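Long-range contacts in E2A dna-binding protein (Human adenovirus 5, PDB 2WB0), which binds single-stranded DNA and supports elongation in viral strand-displacement replication by ATP-independent unwinding of the template through multimer formation: residues Val45-His54 with Met309-Asn317; Cys111-His122 with Ala174-Phe185. All coordinates share one frame; numbering follows the deposited sequence.

Contact 1: Val45-His54 with Met309-Asn317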
loop_
_atom_site.group_PDB
_atom_site.type_symbol
_atom_site.label_atom_id
_atom_site.label_comp_id
_atom_site.label_asym_id
_atom_site.label_seq_id
_atom_site.Cartn_x
_atom_site.Cartn_y
_atom_site.Cartn_z
ATOM N N VAL A 45 -17.200 -6.468 -10.440
ATOM C CA VAL A 45 -17.367 -7.844 -9.996
ATOM C C VAL A 45 -17.150 -7.985 -8.463
ATOM O O VAL A 45 -18.004 -8.544 -7.687
ATOM C CB VAL A 45 -16.415 -8.789 -10.764
ATOM C CG1 VAL A 45 -16.426 -10.169 -10.171
ATOM C CG2 VAL A 45 -16.816 -8.825 -12.285
ATOM N N CYS A 46 -16.027 -7.431 -8.008
ATOM C CA CYS A 46 -15.672 -7.617 -6.626
ATOM C C CYS A 46 -16.708 -6.917 -5.714
ATOM O O CYS A 46 -17.094 -7.467 -4.686
ATOM C CB CYS A 46 -14.268 -7.038 -6.428
ATOM S SG CYS A 46 -12.984 -8.021 -7.258
ATOM N N LYS A 47 -17.092 -5.685 -6.063
ATOM C CA LYS A 47 -17.986 -4.896 -5.229
ATOM C C LYS A 47 -19.336 -5.611 -5.166
ATOM O O LYS A 47 -19.974 -5.723 -4.118
ATOM C CB LYS A 47 -18.157 -3.496 -5.844
ATOM C CG LYS A 47 -19.086 -2.543 -5.063
ATOM C CD LYS A 47 -18.543 -2.236 -3.631
ATOM C CE LYS A 47 -19.416 -1.199 -2.784
ATOM N NZ LYS A 47 -18.594 -0.604 -1.610
ATOM N N THR A 48 -19.771 -6.134 -6.307
ATOM C CA THR A 48 -21.001 -6.911 -6.327
ATOM C C THR A 48 -20.917 -8.148 -5.409
ATOM O O THR A 48 -21.859 -8.396 -4.613
ATOM C CB THR A 48 -21.459 -7.257 -7.795
ATOM O OG1 THR A 48 -21.488 -6.048 -8.544
ATOM C CG2 THR A 48 -22.861 -7.817 -7.827
ATOM N N TRP A 49 -19.787 -8.871 -5.461
ATOM C CA TRP A 49 -19.600 -10.055 -4.615
ATOM C C TRP A 49 -19.569 -9.678 -3.095
ATOM O O TRP A 49 -20.156 -10.363 -2.224
ATOM C CB TRP A 49 -18.368 -10.824 -5.085
ATOM C CG TRP A 49 -17.921 -11.987 -4.203
ATOM C CD1 TRP A 49 -18.367 -13.274 -4.271
ATOM C CD2 TRP A 49 -16.897 -11.976 -3.198
ATOM N NE1 TRP A 49 -17.709 -14.067 -3.359
ATOM C CE2 TRP A 49 -16.784 -13.303 -2.698
ATOM C CE3 TRP A 49 -16.067 -10.972 -2.653
ATOM C CZ2 TRP A 49 -15.887 -13.662 -1.659
ATOM C CZ3 TRP A 49 -15.155 -11.341 -1.630
ATOM C CH2 TRP A 49 -15.068 -12.680 -1.151
ATOM N N LEU A 50 -18.927 -8.560 -2.796
ATOM C CA LEU A 50 -18.930 -7.989 -1.436
ATOM C C LEU A 50 -20.357 -7.639 -0.955
ATOM O O LEU A 50 -20.754 -8.079 0.113
ATOM C CB LEU A 50 -18.090 -6.757 -1.447
ATOM C CG LEU A 50 -16.684 -6.653 -0.852
ATOM C CD1 LEU A 50 -15.913 -7.925 -0.321
ATOM C CD2 LEU A 50 -15.832 -5.552 -1.529
ATOM N N ASN A 51 -21.082 -6.838 -1.743
ATOM C CA ASN A 51 -22.454 -6.431 -1.484
ATOM C C ASN A 51 -23.312 -7.646 -1.169
ATOM O O ASN A 51 -24.314 -7.544 -0.448
ATOM C CB ASN A 51 -23.040 -5.778 -2.715
ATOM C CG ASN A 51 -22.679 -4.284 -2.843
ATOM O OD1 ASN A 51 -23.085 -3.610 -3.818
ATOM N ND2 ASN A 51 -21.924 -3.769 -1.896
ATOM N N GLU A 52 -22.898 -8.795 -1.710
ATOM C CA GLU A 52 -23.732 -10.005 -1.751
ATOM C C GLU A 52 -23.301 -10.970 -0.644
ATOM O O GLU A 52 -24.140 -11.492 0.117
ATOM C CB GLU A 52 -23.672 -10.589 -3.189
ATOM C CG GLU A 52 -23.899 -12.069 -3.377
ATOM C CD GLU A 52 -23.647 -12.505 -4.845
ATOM O OE1 GLU A 52 -22.984 -13.576 -5.021
ATOM O OE2 GLU A 52 -24.076 -11.756 -5.788
ATOM N N GLU A 53 -21.997 -11.150 -0.499
ATOM C CA GLU A 53 -21.439 -12.085 0.475
ATOM C C GLU A 53 -20.825 -11.468 1.754
ATOM O O GLU A 53 -20.569 -12.181 2.735
ATOM C CB GLU A 53 -20.392 -12.950 -0.220
ATOM C CG GLU A 53 -20.893 -13.579 -1.520
ATOM C CD GLU A 53 -21.624 -14.885 -1.281
ATOM O OE1 GLU A 53 -21.389 -15.529 -0.223
ATOM O OE2 GLU A 53 -22.431 -15.271 -2.160
ATOM N N HIS A 54 -20.572 -10.164 1.764
ATOM C CA HIS A 54 -19.794 -9.595 2.864
ATOM C C HIS A 54 -20.220 -8.216 3.209
ATOM O O HIS A 54 -19.383 -7.330 3.457
ATOM C CB HIS A 54 -18.313 -9.588 2.518
ATOM C CG HIS A 54 -17.740 -10.953 2.432
ATOM N ND1 HIS A 54 -17.766 -11.689 1.263
ATOM C CD2 HIS A 54 -17.136 -11.725 3.364
ATOM C CE1 HIS A 54 -17.201 -12.864 1.484
ATOM N NE2 HIS A 54 -16.805 -12.908 2.744
ATOM N N MET A 309 -9.620 -12.052 0.045
ATOM C CA MET A 309 -11.000 -12.164 -0.324
ATOM C C MET A 309 -11.090 -12.409 -1.860
ATOM O O MET A 309 -12.022 -13.081 -2.323
ATOM C CB MET A 309 -11.791 -10.918 0.110
ATOM C CG MET A 309 -11.841 -10.856 1.674
ATOM S SD MET A 309 -12.827 -9.493 2.256
ATOM C CE MET A 309 -14.491 -10.098 2.011
ATOM N N VAL A 310 -10.157 -11.862 -2.633
ATOM C CA VAL A 310 -10.167 -12.224 -4.086
ATOM C C VAL A 310 -9.938 -13.750 -4.255
ATOM O O VAL A 310 -10.584 -14.415 -5.122
ATOM C CB VAL A 310 -9.192 -11.327 -4.921
ATOM C CG1 VAL A 310 -8.840 -11.957 -6.299
ATOM C CG2 VAL A 310 -9.840 -9.963 -5.175
ATOM N N ARG A 311 -9.042 -14.303 -3.465
ATOM C CA ARG A 311 -8.760 -15.727 -3.556
ATOM C C ARG A 311 -10.090 -16.490 -3.270
ATOM O O ARG A 311 -10.438 -17.412 -4.004
ATOM C CB ARG A 311 -7.583 -16.124 -2.648
ATOM C CG ARG A 311 -6.239 -15.592 -3.050
ATOM C CD ARG A 311 -5.111 -16.031 -2.118
ATOM N NE ARG A 311 -3.775 -15.676 -2.583
ATOM C CZ ARG A 311 -2.728 -15.457 -1.807
ATOM N NH1 ARG A 311 -2.830 -15.507 -0.459
ATOM N NH2 ARG A 311 -1.581 -15.097 -2.377
ATOM N N SER A 312 -10.880 -16.048 -2.283
ATOM C CA SER A 312 -12.188 -16.641 -2.021
ATOM C C SER A 312 -13.158 -16.540 -3.189
ATOM O O SER A 312 -13.780 -17.526 -3.563
ATOM C CB SER A 312 -12.848 -16.083 -0.747
ATOM O OG SER A 312 -12.108 -16.551 0.359
ATOM N N LEU A 313 -13.288 -15.351 -3.750
ATOM C CA LEU A 313 -14.148 -15.087 -4.910
ATOM C C LEU A 313 -13.748 -15.967 -6.060
ATOM O O LEU A 313 -14.644 -16.527 -6.762
ATOM C CB LEU A 313 -14.041 -13.594 -5.334
ATOM C CG LEU A 313 -14.611 -13.038 -6.646
ATOM C CD1 LEU A 313 -15.994 -13.576 -6.991
ATOM C CD2 LEU A 313 -14.667 -11.420 -6.529
ATOM N N TRP A 314 -12.426 -16.069 -6.279
ATOM C CA TRP A 314 -11.874 -16.863 -7.354
ATOM C C TRP A 314 -12.324 -18.358 -7.163
ATOM O O TRP A 314 -12.814 -19.008 -8.110
ATOM C CB TRP A 314 -10.347 -16.771 -7.384
ATOM C CG TRP A 314 -9.803 -17.502 -8.565
ATOM C CD1 TRP A 314 -9.353 -18.815 -8.614
ATOM C CD2 TRP A 314 -9.694 -16.989 -9.886
ATOM N NE1 TRP A 314 -8.991 -19.146 -9.924
ATOM C CE2 TRP A 314 -9.190 -18.041 -10.719
ATOM C CE3 TRP A 314 -9.982 -15.742 -10.462
ATOM C CZ2 TRP A 314 -8.930 -17.857 -12.079
ATOM C CZ3 TRP A 314 -9.741 -15.570 -11.829
ATOM C CH2 TRP A 314 -9.210 -16.617 -12.616
ATOM N N SER A 315 -12.208 -18.844 -5.918
ATOM C CA SER A 315 -12.506 -20.247 -5.553
ATOM C C SER A 315 -13.976 -20.574 -5.759
ATOM O O SER A 315 -14.331 -21.751 -5.944
ATOM C CB SER A 315 -12.133 -20.544 -4.084
ATOM O OG SER A 315 -13.137 -20.015 -3.191
ATOM N N GLU A 316 -14.843 -19.559 -5.709
ATOM C CA GLU A 316 -16.246 -19.764 -5.960
ATOM C C GLU A 316 -16.522 -19.794 -7.463
ATOM O O GLU A 316 -17.651 -20.044 -7.866
ATOM C CB GLU A 316 -17.131 -18.698 -5.284
ATOM C CG GLU A 316 -17.012 -18.708 -3.738
ATOM C CD GLU A 316 -17.724 -17.571 -3.037
ATOM O OE1 GLU A 316 -18.461 -16.785 -3.669
ATOM O OE2 GLU A 316 -17.549 -17.480 -1.800
ATOM N N ASN A 317 -15.493 -19.583 -8.280
ATOM C CA ASN A 317 -15.724 -19.520 -9.739
ATOM C C ASN A 317 -14.863 -20.405 -10.584
ATOM O O ASN A 317 -15.219 -20.683 -11.725
ATOM C CB ASN A 317 -15.612 -18.087 -10.216
ATOM C CG ASN A 317 -16.710 -17.254 -9.706
ATOM O OD1 ASN A 317 -16.596 -16.585 -8.676
ATOM N ND2 ASN A 317 -17.791 -17.276 -10.391
HETATM O O HOH W 1 -18.035 -15.730 0.129
#

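Contact 2: Cys111-His122 with Ala174-Phe185. With ZN (zinc ion), chain B.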
loop_
_atom_site.group_PDB
_atom_site.type_symbol
_atom_site.label_atom_id
_atom_site.label_comp_id
_atom_site.label_asym_id
_atom_site.label_seq_id
_atom_site.Cartn_x
_atom_site.Cartn_y
_atom_site.Cartn_z
ATOM N N CYS A 111 14.329 1.473 6.527
ATOM C CA CYS A 111 13.594 2.079 5.432
ATOM C C CYS A 111 13.603 1.220 4.195
ATOM O O CYS A 111 14.052 0.082 4.231
ATOM C CB CYS A 111 14.142 3.484 5.130
ATOM S SG CYS A 111 15.761 3.442 4.355
ATOM N N LEU A 112 13.083 1.749 3.089
ATOM C CA LEU A 112 13.006 0.994 1.829
ATOM C C LEU A 112 14.360 0.626 1.242
ATOM O O LEU A 112 14.474 -0.368 0.541
ATOM C CB LEU A 112 12.213 1.786 0.802
ATOM C CG LEU A 112 10.708 1.637 0.665
ATOM C CD1 LEU A 112 9.929 0.565 1.519
ATOM C CD2 LEU A 112 9.984 2.947 0.371
ATOM N N HIS A 113 15.383 1.365 1.620
ATOM C CA HIS A 113 16.737 1.041 1.253
ATOM C C HIS A 113 17.209 -0.230 1.916
ATOM O O HIS A 113 18.193 -0.836 1.470
ATOM C CB HIS A 113 17.643 2.133 1.701
ATOM C CG HIS A 113 17.597 3.330 0.825
ATOM N ND1 HIS A 113 16.892 4.474 1.148
ATOM C CD2 HIS A 113 18.207 3.567 -0.358
ATOM C CE1 HIS A 113 17.040 5.355 0.170
ATOM N NE2 HIS A 113 17.810 4.819 -0.763
ATOM N N GLY A 114 16.540 -0.614 2.999
ATOM C CA GLY A 114 16.914 -1.766 3.811
ATOM C C GLY A 114 17.943 -1.439 4.896
ATOM O O GLY A 114 18.476 -2.329 5.565
ATOM N N SER A 115 18.247 -0.163 5.055
ATOM C CA SER A 115 19.156 0.302 6.083
ATOM C C SER A 115 18.416 0.891 7.255
ATOM O O SER A 115 17.259 1.377 7.153
ATOM C CB SER A 115 20.131 1.356 5.529
ATOM O OG SER A 115 19.474 2.335 4.756
ATOM N N ILE A 116 19.048 0.773 8.399
ATOM C CA ILE A 116 18.442 1.250 9.551
ATOM C C ILE A 116 18.162 2.760 9.451
ATOM O O ILE A 116 18.962 3.500 8.833
ATOM C CB ILE A 116 19.195 0.858 10.873
ATOM C CG1 ILE A 116 19.937 1.950 11.471
ATOM C CG2 ILE A 116 19.801 -0.531 11.063
ATOM C CD1 ILE A 116 19.048 2.291 12.465
ATOM N N MET A 117 17.047 3.193 10.055
ATOM C CA MET A 117 16.656 4.594 10.108
ATOM C C MET A 117 17.249 5.327 11.312
ATOM O O MET A 117 17.258 4.803 12.408
ATOM C CB MET A 117 15.103 4.766 10.074
ATOM C CG MET A 117 14.496 4.176 8.734
ATOM S SD MET A 117 12.641 4.260 8.759
ATOM C CE MET A 117 12.405 6.030 8.408
ATOM N N ILE A 118 17.720 6.556 11.055
ATOM C CA ILE A 118 18.428 7.339 12.049
ATOM C C ILE A 118 17.486 8.095 12.954
ATOM O O ILE A 118 16.503 8.657 12.489
ATOM C CB ILE A 118 19.374 8.309 11.322
ATOM C CG1 ILE A 118 20.345 7.541 10.403
ATOM C CG2 ILE A 118 20.114 9.257 12.356
ATOM C CD1 ILE A 118 21.262 6.643 11.156
ATOM N N ASN A 119 17.783 8.168 14.254
ATOM C CA ASN A 119 16.931 8.925 15.163
ATOM C C ASN A 119 17.075 10.427 14.923
ATOM O O ASN A 119 18.135 10.874 14.667
ATOM C CB ASN A 119 17.297 8.626 16.627
ATOM C CG ASN A 119 16.520 7.443 17.190
ATOM O OD1 ASN A 119 16.965 6.292 17.104
ATOM N ND2 ASN A 119 15.323 7.724 17.757
ATOM N N LYS A 120 15.981 11.181 15.032
ATOM C CA LYS A 120 15.927 12.644 14.800
ATOM C C LYS A 120 14.968 13.225 15.842
ATOM O O LYS A 120 13.994 12.578 16.231
ATOM C CB LYS A 120 15.226 12.980 13.480
ATOM C CG LYS A 120 16.038 12.947 12.227
ATOM C CD LYS A 120 16.336 14.363 11.734
ATOM C CE LYS A 120 17.604 14.422 10.900
ATOM N NZ LYS A 120 17.303 14.055 9.464
ATOM N N GLU A 121 15.199 14.476 16.219
ATOM C CA GLU A 121 14.149 15.211 16.914
ATOM C C GLU A 121 13.247 15.937 15.884
ATOM O O GLU A 121 13.738 16.512 14.910
ATOM C CB GLU A 121 14.757 16.144 17.944
ATOM C CG GLU A 121 13.916 17.379 18.225
ATOM C CD GLU A 121 14.173 17.955 19.614
ATOM O OE1 GLU A 121 15.254 17.648 20.221
ATOM O OE2 GLU A 121 13.252 18.666 20.100
ATOM N N HIS A 122 11.936 15.861 16.053
ATOM C CA HIS A 122 11.027 16.490 15.105
ATOM C C HIS A 122 10.076 17.406 15.870
ATOM O O HIS A 122 9.247 16.916 16.622
ATOM C CB HIS A 122 10.230 15.425 14.384
ATOM C CG HIS A 122 9.327 15.958 13.329
ATOM N ND1 HIS A 122 8.123 15.366 13.019
ATOM C CD2 HIS A 122 9.417 17.058 12.543
ATOM C CE1 HIS A 122 7.547 16.022 12.025
ATOM N NE2 HIS A 122 8.294 17.068 11.731
ATOM N N ALA A 174 14.263 17.140 10.030
ATOM C CA ALA A 174 13.269 16.087 10.096
ATOM C C ALA A 174 12.131 16.346 9.117
ATOM O O ALA A 174 11.627 17.467 9.003
ATOM C CB ALA A 174 12.713 15.936 11.590
ATOM N N ASN A 175 11.741 15.312 8.385
ATOM C CA ASN A 175 10.597 15.332 7.446
ATOM C C ASN A 175 10.876 16.170 6.187
ATOM O O ASN A 175 9.941 16.596 5.476
ATOM C CB ASN A 175 9.266 15.726 8.103
ATOM C CG ASN A 175 8.048 15.134 7.394
ATOM O OD1 ASN A 175 8.139 14.207 6.587
ATOM N ND2 ASN A 175 6.892 15.718 7.657
ATOM N N GLN A 176 12.161 16.350 5.889
ATOM C CA GLN A 176 12.523 16.856 4.594
ATOM C C GLN A 176 13.325 15.779 3.924
ATOM O O GLN A 176 14.004 14.978 4.601
ATOM C CB GLN A 176 13.264 18.168 4.688
ATOM C CG GLN A 176 12.316 19.262 5.187
ATOM C CD GLN A 176 12.968 20.653 5.219
ATOM O OE1 GLN A 176 14.062 20.884 4.607
ATOM N NE2 GLN A 176 12.341 21.570 5.982
ATOM N N PHE A 177 13.213 15.718 2.611
ATOM C CA PHE A 177 13.784 14.598 1.914
ATOM C C PHE A 177 14.833 15.034 0.895
ATOM O O PHE A 177 14.608 15.950 0.097
ATOM C CB PHE A 177 12.656 13.795 1.281
ATOM C CG PHE A 177 11.560 13.407 2.243
ATOM C CD1 PHE A 177 11.690 12.251 3.024
ATOM C CD2 PHE A 177 10.390 14.195 2.382
ATOM C CE1 PHE A 177 10.655 11.849 3.913
ATOM C CE2 PHE A 177 9.363 13.814 3.288
ATOM C CZ PHE A 177 9.501 12.641 4.041
ATOM N N SER A 178 15.976 14.376 0.944
ATOM C CA SER A 178 17.050 14.587 -0.031
ATOM C C SER A 178 16.734 13.897 -1.356
ATOM O O SER A 178 15.848 13.024 -1.413
ATOM C CB SER A 178 18.353 14.011 0.542
ATOM O OG SER A 178 18.424 12.592 0.349
ATOM N N GLY A 179 17.538 14.204 -2.391
ATOM C CA GLY A 179 17.440 13.563 -3.711
ATOM C C GLY A 179 17.817 12.086 -3.698
ATOM O O GLY A 179 17.637 11.379 -4.679
ATOM N N LYS A 180 18.330 11.602 -2.573
ATOM C CA LYS A 180 18.647 10.171 -2.476
ATOM C C LYS A 180 17.718 9.443 -1.516
ATOM O O LYS A 180 17.917 8.245 -1.248
ATOM C CB LYS A 180 20.075 9.991 -1.995
ATOM C CG LYS A 180 21.127 10.430 -3.084
ATOM C CD LYS A 180 22.529 10.295 -2.515
ATOM C CE LYS A 180 23.610 10.739 -3.558
ATOM N NZ LYS A 180 23.307 10.093 -4.881
ATOM N N SER A 181 16.728 10.152 -0.988
ATOM C CA SER A 181 15.787 9.556 -0.019
ATOM C C SER A 181 14.912 8.504 -0.666
ATOM O O SER A 181 14.706 8.536 -1.878
ATOM C CB SER A 181 14.831 10.623 0.503
ATOM O OG SER A 181 14.022 10.079 1.540
ATOM N N CYS A 182 14.395 7.561 0.156
ATOM C CA CYS A 182 13.308 6.663 -0.254
ATOM C C CYS A 182 11.953 7.278 0.109
ATOM O O CYS A 182 10.917 6.738 -0.290
ATOM C CB CYS A 182 13.439 5.250 0.408
ATOM S SG CYS A 182 13.431 5.349 2.199
ATOM N N GLY A 183 11.963 8.409 0.830
ATOM C CA GLY A 183 10.750 9.156 1.183
ATOM C C GLY A 183 10.080 8.675 2.479
ATOM O O GLY A 183 9.017 9.150 2.844
ATOM N N MET A 184 10.663 7.684 3.144
ATOM C CA MET A 184 10.103 7.174 4.388
ATOM C C MET A 184 10.609 8.032 5.557
ATOM O O MET A 184 11.806 8.381 5.640
ATOM C CB MET A 184 10.562 5.727 4.569
ATOM C CG MET A 184 9.762 4.973 5.577
ATOM S SD MET A 184 9.864 3.169 5.344
ATOM C CE MET A 184 9.612 2.945 3.704
ATOM N N PHE A 185 9.699 8.351 6.465
ATOM C CA PHE A 185 9.968 9.151 7.672
ATOM C C PHE A 185 8.869 8.845 8.678
ATOM O O PHE A 185 7.658 8.783 8.307
ATOM C CB PHE A 185 9.947 10.649 7.354
ATOM C CG PHE A 185 10.073 11.493 8.563
ATOM C CD1 PHE A 185 11.327 11.680 9.148
ATOM C CD2 PHE A 185 8.922 11.995 9.211
ATOM C CE1 PHE A 185 11.482 12.452 10.316
ATOM C CE2 PHE A 185 9.083 12.800 10.377
ATOM C CZ PHE A 185 10.342 13.002 10.912
HETATM ZN ZN ZN B . 15.695 5.035 2.727
HETATM O O HOH W 2 18.921 6.358 -2.933
HETATM O O HOH W 3 7.101 18.536 9.309
#

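Contact 1: Val45-His54 with Met309-Asn317
Met309 and Leu313 pack against Trp49 where helix 300-315 of the zinc-binding part crosses helix 40-53 of the all-alpha domain almost perpendicularly, their local axes 11.2 Å apart at closest approach and inclined at 87°. Met309 lays its CB beside Trp49 CZ3, then bends at chi3 (77°), bringing CE over a face of the His54 ring, 3.4 Å from the ring centroid and 15° off its normal, a CH-pi contact. Met309 CE also meets Leu50 CD1 at 3.5 Å. One residue on, Val310 CG2 reaches Cys46 SG; Met71 of helix 64-83 also packs on Cys46. Ser312 adds its CB near Trp49 CZ2. Leu313 then occupies one face of the indole: its CB lies over the ring centre, and Leu313 CD1 sits 3.8 Å from the centroid of the Trp49 five-membered ring, while CD2 faces Cys46 SG. Glu53 CB and His54 ND1 lie toward the rim of the opposite face, so the indole is sandwiched. Past the helix, Glu316 extends beyond CG to the indole edge. A water gives a 2.6 Å hydrogen bond to Glu316 OE2, and Trp49 NE1 donates to Glu316 OE1 at 2.8 Å, within the ring plane but from above the carboxylate plane.

Contact 2: Cys111-His122 with Ala174-Phe185
Cys111 and Cys182 point their thiolates at one zinc ion, with Cys111 CB close against Cys182 SG; in both, SG sits between the backbone N and the carbonyl carbon (chi1 71° and 59°), which turns it to the metal. The ion lies 2.3 Å from Cys111 SG and 2.1 Å from His113 ND1. The other ring nitrogen, His113 NE2, donates to a water at 2.9 Å in the ring plane, and that water donates to Lys180 O. Held at both ND1 and NE2, the His113 ring is probably restrained in its rotation. Beside the metal, the Leu112 and Met184 side chains cross at about a right angle, and Met184 CE presses to 3.2 Å from Leu112 CD1, tighter than ordinary van der Waals contact; Trp98 of strand 95-99 touches both residues. Met117 comes in with its bent end, CE lying 3.7 Å from Met184 O. Farther along, His122 and Phe185 form an edge-to-face pair, the Phe185 edge directed at the His122 face, with centroids 5.2 Å apart and planes at 88°. Ala174 CB approaches that imidazole obliquely, 3.6 Å from His122 CD2, while Ser187 OG is hydrogen-bonded to His122 ND1 and a water lies in the ring plane at NE2. With Cys166 completing the set, three cysteines and one histidine make a four-ligand structural-type zinc site, in which the turn from Cys111 to Gly114 and the loop leading to strand 185-186 are clamped together within the zinc-binding domain.

In the fold
The two contacts lie on opposite sides of the chain's centre, about 21 Å from it for contact 1 and 18 Å for contact 2. Their own centres are about 39 Å apart and their nearest atoms about 20 Å. In sequence, both segments of contact 2 fall between those of contact 1, which therefore joins distant parts of the chain, helix 40-53 of the all-alpha region to helix 300-315, mainly by apolar packing, with one tryptophan-carboxylate hydrogen bond, away from the zinc sites. Contact 2 spans a shorter separation and holds a zinc ion at one end. A second zinc ion, held by Cys223, Cys225, Cys277 and Cys294, takes its ligands from residues in neither contact.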